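Local atomic coordinates of SidF, inhibitor of growth family, member 3 (Legionella pneumophila subsp. pneumophila, PDB entry 4FYE), a protein that acts as a phosphoinositide phosphatase, probably removing the 3-phosphate from phosphatidylinositol 3,4,5-trisphosphate. Residues D70-Q73 / E74-Y78; T119-S122 / D123-K126; N138-F141 / L142-L145; N730-F733 / G734-A737. The protein carries 1 engineered substitution. All coordinates share one frame; numbering follows the deposited sequence.

Interaction 1: D70-Q73 / E74-Y78; sequences DVIQ and EANNY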
loop_
_atom_site.group_PDB
_atom_site.type_symbol
_atom_site.label_atom_id
_atom_site.label_comp_id
_atom_site.label_asym_id
_atom_site.label_seq_id
_atom_site.Cartn_x
_atom_site.Cartn_y
_atom_site.Cartn_z
ATOM N N ASP A 70 0.837 22.925 -10.068
ATOM C CA ASP A 70 0.715 24.348 -10.234
ATOM C C ASP A 70 1.203 25.027 -8.945
ATOM O O ASP A 70 0.575 24.822 -7.897
ATOM C CB ASP A 70 -0.758 24.657 -10.489
ATOM C CG ASP A 70 -1.015 26.181 -10.643
ATOM O OD1 ASP A 70 -0.305 26.993 -9.991
ATOM O OD2 ASP A 70 -1.927 26.573 -11.400
ATOM N N VAL A 71 2.280 25.820 -8.978
ATOM C CA VAL A 71 2.851 26.288 -7.677
ATOM C C VAL A 71 1.995 27.283 -6.887
ATOM O O VAL A 71 1.961 27.274 -5.656
ATOM C CB VAL A 71 4.312 26.773 -7.717
ATOM C CG1 VAL A 71 5.223 25.638 -8.097
ATOM C CG2 VAL A 71 4.503 27.917 -8.662
ATOM N N ILE A 72 1.250 28.102 -7.589
ATOM C CA ILE A 72 0.202 28.873 -6.890
ATOM C C ILE A 72 -0.780 28.047 -6.051
ATOM O O ILE A 72 -0.981 28.346 -4.868
ATOM C CB ILE A 72 -0.549 29.794 -7.831
ATOM C CG1 ILE A 72 0.490 30.717 -8.468
ATOM C CG2 ILE A 72 -1.563 30.657 -7.029
ATOM C CD1 ILE A 72 -0.129 31.597 -9.555
ATOM N N GLN A 73 -1.357 27.016 -6.659
ATOM C CA GLN A 73 -2.275 26.140 -5.962
ATOM C C GLN A 73 -1.607 25.450 -4.791
ATOM O O GLN A 73 -2.199 25.401 -3.733
ATOM C CB GLN A 73 -2.935 25.116 -6.884
ATOM C CG GLN A 73 -3.709 25.746 -8.016
ATOM C CD GLN A 73 -4.849 26.575 -7.497
ATOM O OE1 GLN A 73 -5.667 26.080 -6.702
ATOM N NE2 GLN A 73 -4.896 27.853 -7.899
ATOM N N GLU A 74 -0.385 24.966 -4.959
ATOM C CA GLU A 74 0.285 24.240 -3.887
ATOM C C GLU A 74 0.624 25.207 -2.757
ATOM O O GLU A 74 0.546 24.860 -1.593
ATOM C CB GLU A 74 1.581 23.570 -4.392
ATOM C CG GLU A 74 1.344 22.536 -5.504
ATOM C CD GLU A 74 0.548 21.299 -5.037
ATOM O OE1 GLU A 74 0.427 21.019 -3.821
ATOM O OE2 GLU A 74 0.013 20.600 -5.903
ATOM N N ALA A 75 1.057 26.398 -3.124
ATOM C CA ALA A 75 1.241 27.469 -2.156
ATOM C C ALA A 75 -0.027 27.752 -1.359
ATOM O O ALA A 75 0.042 27.848 -0.138
ATOM C CB ALA A 75 1.711 28.713 -2.839
ATOM N N ASN A 76 -1.181 27.861 -2.032
ATOM C CA ASN A 76 -2.454 28.012 -1.313
ATOM C C ASN A 76 -2.751 26.850 -0.395
ATOM O O ASN A 76 -3.147 27.089 0.728
ATOM C CB ASN A 76 -3.627 28.179 -2.238
ATOM C CG ASN A 76 -3.645 29.521 -2.952
ATOM O OD1 ASN A 76 -2.828 30.384 -2.726
ATOM N ND2 ASN A 76 -4.549 29.651 -3.874
ATOM N N ASN A 77 -2.553 25.608 -0.851
ATOM C CA ASN A 77 -2.734 24.422 -0.009
ATOM C C ASN A 77 -1.846 24.449 1.233
ATOM O O ASN A 77 -2.285 24.267 2.355
ATOM C CB ASN A 77 -2.425 23.151 -0.799
ATOM C CG ASN A 77 -3.454 22.896 -1.856
ATOM O OD1 ASN A 77 -4.540 23.469 -1.804
ATOM N ND2 ASN A 77 -3.121 22.059 -2.835
ATOM N N TYR A 78 -0.583 24.676 1.000
ATOM C CA TYR A 78 0.345 24.879 2.072
ATOM C C TYR A 78 -0.071 25.948 2.989
ATOM O O TYR A 78 -0.053 25.692 4.147
ATOM C CB TYR A 78 1.734 25.217 1.558
ATOM C CG TYR A 78 2.712 25.231 2.693
ATOM C CD1 TYR A 78 3.327 24.075 3.104
ATOM C CD2 TYR A 78 3.001 26.405 3.378
ATOM C CE1 TYR A 78 4.241 24.095 4.136
ATOM C CE2 TYR A 78 3.912 26.421 4.383
ATOM C CZ TYR A 78 4.509 25.245 4.754
ATOM O OH TYR A 78 5.419 25.241 5.762
HETATM O O HOH W 1 -6.237 27.204 -4.131
#

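Interaction 2: T119-S122 / D123-K126; sequences TIPS and DKAK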
loop_
_atom_site.group_PDB
_atom_site.type_symbol
_atom_site.label_atom_id
_atom_site.label_comp_id
_atom_site.label_asym_id
_atom_site.label_seq_id
_atom_site.Cartn_x
_atom_site.Cartn_y
_atom_site.Cartn_z
ATOM N N THR A 119 3.358 38.126 -7.896
ATOM C CA THR A 119 4.777 37.902 -8.322
ATOM C C THR A 119 5.000 36.686 -9.211
ATOM O O THR A 119 6.029 36.591 -9.916
ATOM C CB THR A 119 5.740 37.729 -7.125
ATOM O OG1 THR A 119 5.729 38.930 -6.356
ATOM C CG2 THR A 119 7.197 37.495 -7.593
ATOM N N ILE A 120 4.074 35.740 -9.146
ATOM C CA ILE A 120 4.176 34.549 -9.960
ATOM C C ILE A 120 3.171 34.670 -11.106
ATOM O O ILE A 120 1.948 34.633 -10.863
ATOM C CB ILE A 120 3.921 33.258 -9.151
ATOM C CG1 ILE A 120 4.721 33.242 -7.822
ATOM C CG2 ILE A 120 4.283 32.041 -9.983
ATOM C CD1 ILE A 120 6.204 33.582 -7.959
ATOM N N PRO A 121 3.678 34.831 -12.353
ATOM C CA PRO A 121 2.725 34.823 -13.501
ATOM C C PRO A 121 2.139 33.456 -13.684
ATOM O O PRO A 121 2.851 32.472 -13.554
ATOM C CB PRO A 121 3.575 35.247 -14.715
ATOM C CG PRO A 121 5.026 35.091 -14.270
ATOM C CD PRO A 121 5.037 35.273 -12.763
ATOM N N SER A 122 0.837 33.425 -13.942
ATOM C CA SER A 122 0.026 32.238 -14.042
ATOM C C SER A 122 0.563 31.172 -14.968
ATOM O O SER A 122 0.515 29.990 -14.647
ATOM C CB SER A 122 -1.356 32.640 -14.501
ATOM O OG SER A 122 -2.126 32.850 -13.344
ATOM N N ASP A 123 1.116 31.607 -16.080
ATOM C CA ASP A 123 1.534 30.693 -17.105
ATOM C C ASP A 123 2.951 30.203 -16.901
ATOM O O ASP A 123 3.338 29.228 -17.536
ATOM C CB ASP A 123 1.345 31.302 -18.498
ATOM C CG ASP A 123 -0.069 31.045 -19.051
ATOM O OD1 ASP A 123 -0.656 29.959 -18.766
ATOM O OD2 ASP A 123 -0.600 31.929 -19.754
ATOM N N LYS A 124 3.724 30.812 -16.004
ATOM C CA LYS A 124 4.952 30.145 -15.661
ATOM C C LYS A 124 4.736 29.282 -14.416
ATOM O O LYS A 124 5.629 28.577 -13.983
ATOM C CB LYS A 124 6.103 31.090 -15.469
ATOM C CG LYS A 124 6.464 32.012 -16.639
ATOM C CD LYS A 124 7.604 32.916 -16.141
ATOM C CE LYS A 124 8.030 34.013 -17.115
ATOM N NZ LYS A 124 8.468 33.412 -18.405
ATOM N N ALA A 125 3.545 29.308 -13.841
ATOM C CA ALA A 125 3.314 28.611 -12.576
ATOM C C ALA A 125 3.097 27.134 -12.770
ATOM O O ALA A 125 3.105 26.395 -11.823
ATOM C CB ALA A 125 2.105 29.209 -11.871
ATOM N N LYS A 126 2.868 26.688 -13.987
ATOM C CA LYS A 126 2.409 25.295 -14.166
ATOM C C LYS A 126 3.521 24.454 -14.724
ATOM O O LYS A 126 4.286 24.914 -15.557
ATOM C CB LYS A 126 1.152 25.181 -15.058
ATOM C CG LYS A 126 -0.029 26.048 -14.608
ATOM C CD LYS A 126 -1.304 25.684 -15.392
ATOM C CE LYS A 126 -1.954 26.931 -15.984
ATOM N NZ LYS A 126 -2.881 26.686 -17.141
#

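Interaction 3: N138-F141 / L142-L145; sequences NKDF and LEQL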
loop_
_atom_site.group_PDB
_atom_site.type_symbol
_atom_site.label_atom_id
_atom_site.label_comp_id
_atom_site.label_asym_id
_atom_site.label_seq_id
_atom_site.Cartn_x
_atom_site.Cartn_y
_atom_site.Cartn_z
ATOM N N ASN A 138 9.405 24.236 -18.202
ATOM C CA ASN A 138 9.646 23.654 -16.874
ATOM C C ASN A 138 10.759 24.382 -16.059
ATOM O O ASN A 138 10.717 24.435 -14.860
ATOM C CB ASN A 138 9.862 22.135 -16.963
ATOM C CG ASN A 138 8.559 21.338 -17.280
ATOM O OD1 ASN A 138 8.589 20.307 -17.953
ATOM N ND2 ASN A 138 7.488 21.687 -16.618
ATOM N N LYS A 139 11.711 24.993 -16.732
ATOM C CA LYS A 139 12.765 25.758 -16.102
ATOM C C LYS A 139 12.180 26.992 -15.464
ATOM O O LYS A 139 12.591 27.401 -14.347
ATOM C CB LYS A 139 13.788 26.221 -17.152
ATOM C CG LYS A 139 14.914 25.202 -17.360
ATOM C CD LYS A 139 16.178 25.896 -17.856
ATOM C CE LYS A 139 16.485 25.579 -19.293
ATOM N NZ LYS A 139 17.170 26.730 -19.962
ATOM N N ASP A 140 11.210 27.572 -16.160
ATOM C CA ASP A 140 10.431 28.660 -15.584
ATOM C C ASP A 140 9.594 28.237 -14.379
ATOM O O ASP A 140 9.601 28.917 -13.326
ATOM C CB ASP A 140 9.559 29.275 -16.660
ATOM C CG ASP A 140 10.368 30.105 -17.633
ATOM O OD1 ASP A 140 11.515 30.487 -17.258
ATOM O OD2 ASP A 140 9.871 30.378 -18.759
ATOM N N PHE A 141 8.894 27.106 -14.526
ATOM C CA PHE A 141 8.203 26.528 -13.412
ATOM C C PHE A 141 9.151 26.370 -12.248
ATOM O O PHE A 141 8.793 26.834 -11.147
ATOM C CB PHE A 141 7.586 25.189 -13.770
ATOM C CG PHE A 141 7.116 24.394 -12.590
ATOM C CD1 PHE A 141 5.842 24.567 -12.095
ATOM C CD2 PHE A 141 7.909 23.431 -12.030
ATOM C CE1 PHE A 141 5.364 23.785 -11.037
ATOM C CE2 PHE A 141 7.459 22.650 -10.954
ATOM C CZ PHE A 141 6.195 22.825 -10.458
ATOM N N LEU A 142 10.334 25.741 -12.466
ATOM C CA LEU A 142 11.344 25.614 -11.365
ATOM C C LEU A 142 11.718 26.943 -10.758
ATOM O O LEU A 142 11.834 27.037 -9.510
ATOM C CB LEU A 142 12.622 24.861 -11.746
ATOM C CG LEU A 142 12.212 23.407 -11.907
ATOM C CD1 LEU A 142 13.149 22.595 -12.799
ATOM C CD2 LEU A 142 12.110 22.780 -10.565
ATOM N N GLU A 143 11.846 27.993 -11.595
ATOM C CA GLU A 143 12.245 29.262 -11.016
ATOM C C GLU A 143 11.151 29.806 -10.169
ATOM O O GLU A 143 11.428 30.474 -9.218
ATOM C CB GLU A 143 12.576 30.337 -12.036
ATOM C CG GLU A 143 13.936 30.153 -12.654
ATOM C CD GLU A 143 14.248 31.174 -13.745
ATOM O OE1 GLU A 143 13.890 32.375 -13.570
ATOM O OE2 GLU A 143 14.857 30.756 -14.768
ATOM N N GLN A 144 9.902 29.574 -10.555
ATOM C CA GLN A 144 8.822 30.170 -9.829
ATOM C C GLN A 144 8.744 29.434 -8.500
ATOM O O GLN A 144 8.681 30.020 -7.418
ATOM C CB GLN A 144 7.518 30.061 -10.624
ATOM C CG GLN A 144 7.513 30.805 -11.946
ATOM C CD GLN A 144 8.049 32.214 -11.874
ATOM O OE1 GLN A 144 7.604 33.072 -11.055
ATOM N NE2 GLN A 144 9.035 32.468 -12.712
ATOM N N LEU A 145 8.865 28.129 -8.602
ATOM C CA LEU A 145 8.845 27.313 -7.471
ATOM C C LEU A 145 9.877 27.706 -6.443
ATOM O O LEU A 145 9.515 27.719 -5.292
ATOM C CB LEU A 145 8.979 25.860 -7.891
ATOM C CG LEU A 145 8.724 24.765 -6.877
ATOM C CD1 LEU A 145 8.198 23.477 -7.492
ATOM C CD2 LEU A 145 10.074 24.536 -6.212
#

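Interaction 4: N730-F733 / G734-A737; sequences NGLF and GKVA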
loop_
_atom_site.group_PDB
_atom_site.type_symbol
_atom_site.label_atom_id
_atom_site.label_comp_id
_atom_site.label_asym_id
_atom_site.label_seq_id
_atom_site.Cartn_x
_atom_site.Cartn_y
_atom_site.Cartn_z
ATOM N N ASN A 730 8.105 13.121 -15.168
ATOM C CA ASN A 730 9.470 13.496 -15.054
ATOM C C ASN A 730 9.850 13.860 -13.578
ATOM O O ASN A 730 10.872 14.502 -13.359
ATOM C CB ASN A 730 9.672 14.681 -15.954
ATOM C CG ASN A 730 8.827 15.947 -15.545
ATOM O OD1 ASN A 730 8.227 16.014 -14.484
ATOM N ND2 ASN A 730 8.844 16.971 -16.396
ATOM N N GLY A 731 8.990 13.502 -12.613
ATOM C CA GLY A 731 9.243 13.643 -11.181
ATOM C C GLY A 731 8.971 15.025 -10.610
ATOM O O GLY A 731 9.178 15.242 -9.428
ATOM N N LEU A 732 8.499 15.993 -11.401
ATOM C CA LEU A 732 8.326 17.355 -10.855
ATOM C C LEU A 732 7.411 17.518 -9.629
ATOM O O LEU A 732 7.523 18.524 -8.875
ATOM C CB LEU A 732 7.919 18.350 -11.949
ATOM C CG LEU A 732 9.103 18.757 -12.838
ATOM C CD1 LEU A 732 8.631 19.775 -13.876
ATOM C CD2 LEU A 732 10.221 19.329 -11.974
ATOM N N PHE A 733 6.451 16.617 -9.453
ATOM C CA PHE A 733 5.724 16.562 -8.195
ATOM C C PHE A 733 6.650 16.408 -6.990
ATOM O O PHE A 733 6.277 16.853 -5.896
ATOM C CB PHE A 733 4.539 15.549 -8.200
ATOM C CG PHE A 733 3.212 16.190 -8.593
ATOM C CD1 PHE A 733 2.739 17.293 -7.908
ATOM C CD2 PHE A 733 2.449 15.687 -9.638
ATOM C CE1 PHE A 733 1.527 17.898 -8.236
ATOM C CE2 PHE A 733 1.223 16.276 -9.974
ATOM C CZ PHE A 733 0.763 17.392 -9.275
ATOM N N GLY A 734 7.858 15.841 -7.180
ATOM C CA GLY A 734 8.834 15.748 -6.077
ATOM C C GLY A 734 9.262 17.081 -5.492
ATOM O O GLY A 734 9.370 17.229 -4.273
ATOM N N LYS A 735 9.445 18.073 -6.348
ATOM C CA LYS A 735 9.835 19.435 -5.936
ATOM C C LYS A 735 8.732 20.132 -5.175
ATOM O O LYS A 735 9.002 20.911 -4.304
ATOM C CB LYS A 735 10.198 20.320 -7.154
ATOM C CG LYS A 735 11.103 19.712 -8.198
ATOM C CD LYS A 735 12.517 19.517 -7.663
ATOM C CE LYS A 735 13.247 18.460 -8.514
ATOM N NZ LYS A 735 14.474 17.918 -7.836
ATOM N N VAL A 736 7.483 19.858 -5.492
ATOM C CA VAL A 736 6.439 20.394 -4.673
ATOM C C VAL A 736 6.438 19.688 -3.321
ATOM O O VAL A 736 6.255 20.330 -2.274
ATOM C CB VAL A 736 5.088 20.176 -5.350
ATOM C CG1 VAL A 736 3.992 20.510 -4.370
ATOM C CG2 VAL A 736 4.978 21.111 -6.519
ATOM N N ALA A 737 6.597 18.368 -3.337
ATOM C CA ALA A 737 6.699 17.604 -2.075
ATOM C C ALA A 737 7.673 18.253 -1.098
ATOM O O ALA A 737 7.383 18.309 0.098
ATOM C CB ALA A 737 7.114 16.144 -2.291
#

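Interaction 1: D70-Q73 / E74-Y78
Gln73 and Asn76 lie one helical turn apart and share a water. The water donates to Gln73 OE1 (2.9 Å from the water oxygen) and accepts from Asn76 ND2. Gln73 OE1 also accepts from the backbone N of Tyr34, so two donors grip this oxygen.

Four backbone bonds run from 70-73 to 74-78, each from a residue to the one four places earlier. Glu74 N meets Asp70 O at 3.1 Å, Ala75 N meets Val71 O, Asn76 N meets Ile72 O, and Asn77 N meets Gln73 O at 2.9 Å. This is the opening turn of helix 71-92. Asp70 is its N-cap. Asp70 OD1 accepts a weak capping bond from Gln73 N at 3.5 Å. The bond is nearly straight, at 164°.

Close carbon-to-carbonyl contacts accompany the backbone bonds. Glu74 CG lies 3.4 Å from Asp70 O, since chi1 (-61°) sets it anti to the carbonyl carbon, beside the backbone N. Ala75 CB sits 3.2 Å from Val71 O. Asn77 CG is 3.4 Å from Gln73 O, and its ND2 makes a weak bond to Tyr32 O.

Glu74 is buried. Its OE2 is hydrogen-bonded to the hydroxyls of Ser715 and Tyr34, which would probably favour an ionised carboxylate. The residue also packs against Phe733 and Val736 of helix 733-741.

Interaction 2: T119-S122 / D123-K126
Pro121 and Lys124 meet through their hydrocarbon parts. Pro121 CG lies 3.9 Å from Lys124 CD, and the two side chains cross at a slant. Lys124 CG stands anti to its carbonyl carbon (chi1 -57°). This and an extended chi2 bring CD across Pro121 CG. Chi3 is extended too. The chain bends only at chi4, where NZ turns to a long, weak ion pair with Asp140 of helix 136-163.

Ile120 reaches across with its branch methyl. CG2 is anti to the backbone N and comes to 4.0 Å from Ala125 CB. Ala125 points its methyl back at the 119-122 segment. That methyl also lies 3.3 Å from Ser122 O. Farther along, Lys126 brushes Ser122 O with CG, at 4.0 Å.

The backbone folds as two overlapping type I turns. Pro121 O accepts from Lys124 N at 3.1 Å, with the N-H well above the carbonyl plane (55° out of it). Ser122 O takes a weak bond from Ala125 N at 3.2 Å. These turns lie in the loop that joins helix 98-119 to helix 136-163. Ile120 and Pro121 also pack on Gln144 of the latter helix.

Across the two segments the side-chain contacts are apolar or carbon-to-carbonyl. The polar bonds are backbone ones, and one of them is weak. Between these segments the turn bonds and hydrocarbon packing carry the contact, while Lys124 NZ turns to Asp140.

Interaction 3: N138-F141 / L142-L145
Phe141 lays the far end of its ring against Leu145, with CE2 and CZ each 3.6 Å from the CD1 methyl. The two residues are four apart, one turn of the alpha-helix 136-163. The leucine methyl comes to the ring obliquely. At this spacing both side chains leave the helix on the same side. With CG anti to the backbone N in both (Phe141 chi1 167°, Leu145 chi1 -169°), ring and methyl meet. There they pack on Val71 of helix 71-92, and Leu145 also touches Lys735 and Val736. Closer in, Phe141 CD2 lies 3.4 Å from Leu142 N.

Backbone bonds of the helix join the segments. Leu142 N binds Asn138 O at 2.8 Å, and Leu145 N binds Phe141 O at 2.9 Å. Phe141 O takes a second, weak bond from Gln144 N.

On a more exposed side, Asp140 and Glu143 run side by side and point the same way. Asp140 OD1 and Glu143 OE2 are 4.2 Å apart, and the carboxylate planes are nearly perpendicular (89°). Two like charges this close probably repel mildly. The long, weak ion pair of Asp140 OD2 with Lys124 NZ probably offsets part of this. Gln144 CG sits just 3.1 Å from Asp140 O.

Interaction 4: N730-F733 / G734-A737
Phe733 meets 734-737 through CB, 3.5 Å from Gly734 N. Its flat ring packs elsewhere, on Pro69, Ser715, Glu74 and Ala705. The other flat side chain is the carboxamide of Asn730. Its OD1 accepts from Leu732 N at 3.1 Å, and the donor is tilted 30° from the plane of the amide. The ND2 end bonds to Ser131 O. The carboxamide is thus held at both ends.

Leu732 and Lys735 carry the side-chain contact. Leu732 CD2 is 3.9 Å from Lys735 CG, and the chains lie at an angle to each other. A bend at chi2 (-69°) then leads the rest of the lysine away from Leu732. The aliphatic part of Lys735 also touches Leu142 and Leu145 of helix 136-163. Val736 points toward the first segment and sets CB 3.6 Å from Phe733 O.

The backbone bonds pass from i+3 to i+4 spacing. Gly734 N binds Gly731 O at 2.7 Å, with the donor above the carbonyl plane. Lys735 N makes a weak bond to Leu732 O. Ala737 N reaches Phe733 O at 3.0 Å, now with full alpha-helical spacing. Gly731 enters with a positive phi of 82°. The sequence is an Asx turn at Asn730, followed by the turn that leads into helix 733-741.

How the interactions relate
All four interactions lie on one side of the chain centre. Along the chain they come in order, with no nesting. Interaction 1 starts helix 71-92, interaction 2 is in the loop after helix 98-119, interaction 3 is early in helix 136-163, and interaction 4 lies at the lead-in to helix 733-741. Interactions 2 and 3 are closest, with centres 9 Å apart. Interactions 2 and 4 are farthest, about 17 Å between centres, and do not touch. The other pairs all touch. Val71 N probably bonds to Ala125 O, which ties the first helix to the loop. Through Glu74 with Phe733 and Val736, and Leu142 and Leu145 with Lys735, helix 733-741 packs on helices 71-92 and 136-163, joining distant parts of the chain.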